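Local coordinates for pathogenicity island protein (Staphylococcus aureus subsp. aureus, PDB 3HL6) that is of unknown function but is encoded by a Staphylococcus aureus pathogenicity island and belongs to a family of putative mobile pathogenicity island proteins, at residues Val57-Phe68 with Leu177-Gln185. Residues are numbered along the deposited sequence; the frame is centred on the assembly and turned at random.
Sequences VYIKDCKVRQSF and LKLVTEFVQ
Gln185, at the end of the segment from helix 171-184, reaches into the loop 57-68 and pairs with its backbone through both ends of its amide. Its OE1 accepts Arg65 N at 2.8 Å, with the donor tilted 27° from the carbonyl plane, while its NE2 gives a proton to a lone pair of Gln66 O, also 2.8 Å away. NE2 also donates to Thr181 O, 3.2 Å away, which should limit rotation of the amide. The bend of the chain at chi2 (-54°) swings this amide toward the backbone of Arg65 and Gln66. Separately, Gln185 CB rests against Cys62 SG at 3.7 Å.

Apolar side chains make up much of the remaining contact. Val57 splits its methyls, CG1 meeting Leu177 CD2 (3.7 Å) and CG2 lying over Lys178 CA. Ile59 CD1 sits on the aliphatic stem of Lys178, 3.5 Å from CG, and Phe68 CE2 approaches Thr181 CG2 obliquely. Tyr160 of helix 152-163 stacks on Phe68, and its OH hydrogen-bonds to Val57 N.

Lys60 salt-bridges Asp61, though its placing beside Lys178 is doubtful.

The connection between antiparallel strands 52-57 and 68-71 thus packs on helix 171-184, joining the mixed sheet to the helical part of the chain.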
ATOM      1  N   VAL B  57     -18.591   6.510  -8.721  1.00 54.55           N
ATOM      2  CA  VAL B  57     -18.760   7.926  -8.445  1.00 56.39           C
ATOM      3  C   VAL B  57     -20.246   8.155  -8.370  1.00 58.15           C
ATOM      4  O   VAL B  57     -21.045   7.459  -8.999  1.00 57.46           O
ATOM      5  CB  VAL B  57     -18.133   8.866  -9.507  1.00 56.32           C
ATOM      6  CG1 VAL B  57     -16.653   8.581  -9.659  1.00 55.40           C
ATOM      7  CG2 VAL B  57     -18.858   8.742 -10.832  1.00 55.60           C
ATOM      8  N   TYR B  58     -20.624   9.128  -7.567  1.00 60.83           N
ATOM      9  CA  TYR B  58     -22.013   9.313  -7.282  1.00 63.30           C
ATOM     10  C   TYR B  58     -22.626  10.154  -8.409  1.00 64.32           C
ATOM     11  O   TYR B  58     -22.096  11.192  -8.767  1.00 64.25           O
ATOM     12  CB  TYR B  58     -22.126   9.928  -5.903  1.00 63.78           C
ATOM     13  CG  TYR B  58     -23.323  10.791  -5.698  1.00 66.24           C
ATOM     14  CD1 TYR B  58     -24.508  10.253  -5.206  1.00 68.22           C
ATOM     15  CD2 TYR B  58     -23.266  12.149  -5.974  1.00 67.56           C
ATOM     16  CE1 TYR B  58     -25.613  11.046  -5.008  1.00 70.01           C
ATOM     17  CE2 TYR B  58     -24.355  12.943  -5.776  1.00 70.82           C
ATOM     18  CZ  TYR B  58     -25.526  12.388  -5.295  1.00 70.59           C
ATOM     19  OH  TYR B  58     -26.609  13.195  -5.108  1.00 72.96           O
ATOM     20  N   ILE B  59     -23.692   9.648  -9.020  1.00 66.36           N
ATOM     21  CA  ILE B  59     -24.437  10.406 -10.026  1.00 68.61           C
ATOM     22  C   ILE B  59     -25.860  10.711  -9.547  1.00 70.63           C
ATOM     23  O   ILE B  59     -26.631   9.798  -9.197  1.00 70.74           O
ATOM     24  CB  ILE B  59     -24.542   9.667 -11.387  1.00 68.50           C
ATOM     25  CG1 ILE B  59     -23.301   8.796 -11.671  1.00 67.73           C
ATOM     26  CG2 ILE B  59     -24.893  10.655 -12.517  1.00 67.56           C
ATOM     27  CD1 ILE B  59     -22.142   9.515 -12.290  1.00 66.04           C
ATOM     28  N   LYS B  60     -26.200  12.007  -9.539  1.00 72.96           N
ATOM     29  CA  LYS B  60     -27.438  12.488  -8.903  1.00 75.54           C
ATOM     30  C   LYS B  60     -28.686  12.107  -9.705  1.00 76.49           C
ATOM     31  O   LYS B  60     -29.616  11.478  -9.168  1.00 76.69           O
ATOM     32  CB  LYS B  60     -27.379  14.009  -8.717  1.00 75.72           C
ATOM     33  CG  LYS B  60     -26.946  14.753  -9.983  1.00 77.46           C
ATOM     34  CD  LYS B  60     -25.464  14.401 -10.346  1.00 80.09           C
ATOM     35  CE  LYS B  60     -25.226  14.683 -11.845  1.00 79.39           C
ATOM     36  NZ  LYS B  60     -26.306  14.046 -12.676  1.00 80.03           N
ATOM     37  N   ASP B  61     -28.687  12.488 -10.992  1.00 77.88           N
ATOM     38  CA  ASP B  61     -29.796  12.189 -11.907  1.00 79.10           C
ATOM     39  C   ASP B  61     -30.050  10.694 -12.002  1.00 79.27           C
ATOM     40  O   ASP B  61     -31.195  10.253 -12.160  1.00 79.57           O
ATOM     41  CB  ASP B  61     -29.488  12.729 -13.314  1.00 79.78           C
ATOM     42  CG  ASP B  61     -29.347  14.260 -13.334  1.00 81.95           C
ATOM     43  OD1 ASP B  61     -29.839  14.927 -12.382  1.00 83.62           O
ATOM     44  OD2 ASP B  61     -28.739  14.795 -14.296  1.00 84.12           O
ATOM     45  N   CYS B  62     -28.965   9.924 -11.899  1.00 78.99           N
ATOM     46  CA  CYS B  62     -28.900   8.594 -12.482  1.00 78.65           C
ATOM     47  C   CYS B  62     -28.993   7.518 -11.413  1.00 77.70           C
ATOM     48  O   CYS B  62     -28.249   7.547 -10.433  1.00 78.13           O
ATOM     49  CB  CYS B  62     -27.582   8.455 -13.253  1.00 78.79           C
ATOM     50  SG  CYS B  62     -27.256   6.797 -13.900  1.00 82.37           S
ATOM     51  N   LYS B  63     -29.904   6.568 -11.615  1.00 76.56           N
ATOM     52  CA  LYS B  63     -29.962   5.344 -10.814  1.00 75.62           C
ATOM     53  C   LYS B  63     -28.772   4.431 -11.136  1.00 74.89           C
ATOM     54  O   LYS B  63     -28.549   4.081 -12.298  1.00 74.71           O
ATOM     55  CB  LYS B  63     -31.273   4.593 -11.089  1.00 75.69           C
ATOM     56  CG  LYS B  63     -31.852   3.874  -9.878  1.00 76.33           C
ATOM     57  CD  LYS B  63     -32.991   2.932 -10.285  1.00 77.21           C
ATOM     58  CE  LYS B  63     -33.003   1.702  -9.303  1.00 76.69           C
ATOM     59  NZ  LYS B  63     -34.087   0.737  -9.707  1.00 76.28           N
ATOM     60  N   VAL B  64     -28.011   4.048 -10.112  1.00 73.68           N
ATOM     61  CA  VAL B  64     -26.855   3.177 -10.309  1.00 72.26           C
ATOM     62  C   VAL B  64     -27.243   1.730 -10.104  1.00 71.18           C
ATOM     63  O   VAL B  64     -27.669   1.357  -9.022  1.00 71.37           O
ATOM     64  CB  VAL B  64     -25.718   3.520  -9.338  1.00 72.63           C
ATOM     65  CG1 VAL B  64     -25.085   4.884  -9.705  1.00 72.10           C
ATOM     66  CG2 VAL B  64     -26.237   3.487  -7.881  1.00 72.39           C
ATOM     67  N   ARG B  65     -27.095   0.920 -11.148  1.00 70.07           N
ATOM     68  CA  ARG B  65     -27.371  -0.517 -11.082  1.00 68.87           C
ATOM     69  C   ARG B  65     -26.092  -1.320 -11.225  1.00 67.24           C
ATOM     70  O   ARG B  65     -26.113  -2.549 -11.325  1.00 67.39           O
ATOM     71  CB  ARG B  65     -28.369  -0.936 -12.173  1.00 69.52           C
ATOM     72  CG  ARG B  65     -29.008  -2.335 -11.937  1.00 72.21           C
ATOM     73  CD  ARG B  65     -29.259  -2.629 -10.428  1.00 75.64           C
ATOM     74  NE  ARG B  65     -28.829  -3.971 -10.023  1.00 77.79           N
ATOM     75  CZ  ARG B  65     -29.626  -5.044 -10.017  1.00 79.21           C
ATOM     76  NH1 ARG B  65     -30.904  -4.930 -10.394  1.00 79.35           N
ATOM     77  NH2 ARG B  65     -29.150  -6.230  -9.637  1.00 77.16           N
ATOM     78  N   GLN B  66     -24.972  -0.611 -11.219  1.00 65.32           N
ATOM     79  CA  GLN B  66     -23.692  -1.183 -11.608  1.00 63.33           C
ATOM     80  C   GLN B  66     -22.560  -0.455 -10.869  1.00 61.77           C
ATOM     81  O   GLN B  66     -22.335   0.732 -11.074  1.00 61.91           O
ATOM     82  CB  GLN B  66     -23.531  -1.070 -13.120  1.00 63.16           C
ATOM     83  CG  GLN B  66     -22.220  -1.569 -13.659  1.00 64.66           C
ATOM     84  CD  GLN B  66     -22.113  -3.079 -13.646  1.00 65.26           C
ATOM     85  OE1 GLN B  66     -21.879  -3.684 -12.600  1.00 65.73           O
ATOM     86  NE2 GLN B  66     -22.266  -3.692 -14.811  1.00 64.80           N
ATOM     87  N   SER B  67     -21.874  -1.161  -9.983  1.00 59.68           N
ATOM     88  CA  SER B  67     -20.635  -0.652  -9.395  1.00 58.12           C
ATOM     89  C   SER B  67     -19.382  -1.331  -9.980  1.00 56.45           C
ATOM     90  O   SER B  67     -19.495  -2.180 -10.852  1.00 55.90           O
ATOM     91  CB  SER B  67     -20.666  -0.825  -7.885  1.00 57.87           C
ATOM     92  OG  SER B  67     -20.654   0.438  -7.272  1.00 59.73           O
ATOM     93  N   PHE B  68     -18.201  -0.955  -9.492  1.00 54.43           N
ATOM     94  CA  PHE B  68     -16.949  -1.442 -10.062  1.00 52.26           C
ATOM     95  C   PHE B  68     -16.016  -1.947  -8.988  1.00 51.34           C
ATOM     96  O   PHE B  68     -15.780  -1.270  -7.999  1.00 51.28           O
ATOM     97  CB  PHE B  68     -16.291  -0.352 -10.907  1.00 52.34           C
ATOM     98  CG  PHE B  68     -17.240   0.282 -11.866  1.00 51.45           C
ATOM     99  CD1 PHE B  68     -17.414  -0.264 -13.132  1.00 48.91           C
ATOM    100  CD2 PHE B  68     -18.038   1.371 -11.462  1.00 49.92           C
ATOM    101  CE1 PHE B  68     -18.334   0.287 -13.997  1.00 51.65           C
ATOM    102  CE2 PHE B  68     -18.947   1.943 -12.316  1.00 47.32           C
ATOM    103  CZ  PHE B  68     -19.110   1.414 -13.584  1.00 50.55           C
ATOM    104  N   LEU B 177     -14.490  10.392 -15.609  1.00 49.59           N
ATOM    105  CA  LEU B 177     -14.892   9.162 -14.931  1.00 49.35           C
ATOM    106  C   LEU B 177     -16.414   9.106 -14.699  1.00 50.43           C
ATOM    107  O   LEU B 177     -17.036   8.033 -14.759  1.00 50.43           O
ATOM    108  CB  LEU B 177     -14.114   8.986 -13.630  1.00 48.31           C
ATOM    109  CG  LEU B 177     -14.387   7.650 -12.932  1.00 47.21           C
ATOM    110  CD1 LEU B 177     -13.991   6.421 -13.830  1.00 45.99           C
ATOM    111  CD2 LEU B 177     -13.704   7.611 -11.586  1.00 43.57           C
ATOM    112  N   LYS B 178     -17.006  10.272 -14.461  1.00 51.08           N
ATOM    113  CA  LYS B 178     -18.427  10.361 -14.236  1.00 52.32           C
ATOM    114  C   LYS B 178     -19.237  10.027 -15.496  1.00 52.67           C
ATOM    115  O   LYS B 178     -20.225   9.286 -15.404  1.00 52.18           O
ATOM    116  CB  LYS B 178     -18.768  11.757 -13.681  1.00 53.35           C
ATOM    117  CG  LYS B 178     -20.222  12.075 -13.583  1.00 54.94           C
ATOM    118  CD  LYS B 178     -20.470  13.067 -12.451  1.00 60.10           C
ATOM    119  CE  LYS B 178     -21.899  13.639 -12.552  1.00 61.93           C
ATOM    120  NZ  LYS B 178     -22.350  14.389 -11.341  1.00 64.88           N
ATOM    121  N   LEU B 179     -18.816  10.531 -16.660  1.00 52.94           N
ATOM    122  CA  LEU B 179     -19.553  10.276 -17.915  1.00 54.42           C
ATOM    123  C   LEU B 179     -19.472   8.814 -18.374  1.00 55.46           C
ATOM    124  O   LEU B 179     -20.404   8.242 -18.956  1.00 55.50           O
ATOM    125  CB  LEU B 179     -19.036  11.152 -19.056  1.00 54.48           C
ATOM    126  CG  LEU B 179     -18.896  12.667 -18.918  1.00 55.20           C
ATOM    127  CD1 LEU B 179     -17.779  13.199 -19.834  1.00 53.31           C
ATOM    128  CD2 LEU B 179     -20.227  13.340 -19.226  1.00 55.03           C
ATOM    129  N   VAL B 180     -18.324   8.220 -18.132  1.00 56.47           N
ATOM    130  CA  VAL B 180     -18.139   6.836 -18.463  1.00 57.60           C
ATOM    131  C   VAL B 180     -18.944   5.989 -17.490  1.00 57.98           C
ATOM    132  O   VAL B 180     -19.600   5.035 -17.895  1.00 57.63           O
ATOM    133  CB  VAL B 180     -16.644   6.495 -18.434  1.00 57.61           C
ATOM    134  CG1 VAL B 180     -16.466   5.066 -18.517  1.00 58.71           C
ATOM    135  CG2 VAL B 180     -15.932   7.181 -19.664  1.00 58.87           C
ATOM    136  N   THR B 181     -18.930   6.337 -16.205  1.00 58.68           N
ATOM    137  CA  THR B 181     -19.651   5.493 -15.267  1.00 60.27           C
ATOM    138  C   THR B 181     -21.164   5.670 -15.415  1.00 60.62           C
ATOM    139  O   THR B 181     -21.929   4.746 -15.164  1.00 60.62           O
ATOM    140  CB  THR B 181     -19.187   5.648 -13.787  1.00 60.05           C
ATOM    141  OG1 THR B 181     -19.389   6.977 -13.355  1.00 63.53           O
ATOM    142  CG2 THR B 181     -17.725   5.418 -13.670  1.00 60.61           C
ATOM    143  N   GLU B 182     -21.590   6.840 -15.866  1.00 61.35           N
ATOM    144  CA  GLU B 182     -23.001   7.045 -16.160  1.00 62.36           C
ATOM    145  C   GLU B 182     -23.472   6.232 -17.359  1.00 62.53           C
ATOM    146  O   GLU B 182     -24.458   5.487 -17.287  1.00 62.33           O
ATOM    147  CB  GLU B 182     -23.306   8.526 -16.396  1.00 62.39           C
ATOM    148  CG  GLU B 182     -24.785   8.779 -16.577  1.00 64.61           C
ATOM    149  CD  GLU B 182     -25.120  10.251 -16.806  1.00 69.31           C
ATOM    150  OE1 GLU B 182     -24.194  11.104 -16.838  1.00 69.17           O
ATOM    151  OE2 GLU B 182     -26.328  10.548 -16.967  1.00 71.21           O
ATOM    152  N   PHE B 183     -22.765   6.402 -18.467  1.00 63.00           N
ATOM    153  CA  PHE B 183     -23.094   5.739 -19.711  1.00 63.61           C
ATOM    154  C   PHE B 183     -23.386   4.262 -19.537  1.00 64.81           C
ATOM    155  O   PHE B 183     -24.218   3.693 -20.235  1.00 64.88           O
ATOM    156  CB  PHE B 183     -21.940   5.921 -20.674  1.00 62.86           C
ATOM    157  CG  PHE B 183     -22.119   5.223 -21.988  1.00 62.57           C
ATOM    158  CD1 PHE B 183     -21.339   4.106 -22.310  1.00 60.98           C
ATOM    159  CD2 PHE B 183     -23.017   5.704 -22.930  1.00 61.28           C
ATOM    160  CE1 PHE B 183     -21.471   3.478 -23.537  1.00 60.74           C
ATOM    161  CE2 PHE B 183     -23.156   5.067 -24.166  1.00 62.52           C
ATOM    162  CZ  PHE B 183     -22.381   3.953 -24.471  1.00 60.28           C
ATOM    163  N   VAL B 184     -22.699   3.629 -18.602  1.00 66.42           N
ATOM    164  CA  VAL B 184     -22.833   2.195 -18.451  1.00 68.00           C
ATOM    165  C   VAL B 184     -23.985   1.731 -17.546  1.00 69.51           C
ATOM    166  O   VAL B 184     -24.445   0.595 -17.671  1.00 69.40           O
ATOM    167  CB  VAL B 184     -21.497   1.570 -18.025  1.00 67.73           C
ATOM    168  CG1 VAL B 184     -21.716   0.164 -17.541  1.00 67.39           C
ATOM    169  CG2 VAL B 184     -20.536   1.593 -19.197  1.00 66.84           C
ATOM    170  N   GLN B 185     -24.444   2.591 -16.642  1.00 71.80           N
ATOM    171  CA  GLN B 185     -25.734   2.379 -15.992  1.00 74.56           C
ATOM    172  C   GLN B 185     -26.813   2.417 -17.067  1.00 77.06           C
ATOM    173  O   GLN B 185     -27.142   3.486 -17.581  1.00 78.12           O
ATOM    174  CB  GLN B 185     -26.016   3.465 -14.951  1.00 73.94           C
ATOM    175  CG  GLN B 185     -24.858   3.781 -14.011  1.00 73.12           C
ATOM    176  CD  GLN B 185     -24.331   2.552 -13.309  1.00 72.09           C
ATOM    177  OE1 GLN B 185     -25.105   1.697 -12.883  1.00 70.33           O
ATOM    178  NE2 GLN B 185     -23.006   2.452 -13.189  1.00 70.64           N
TER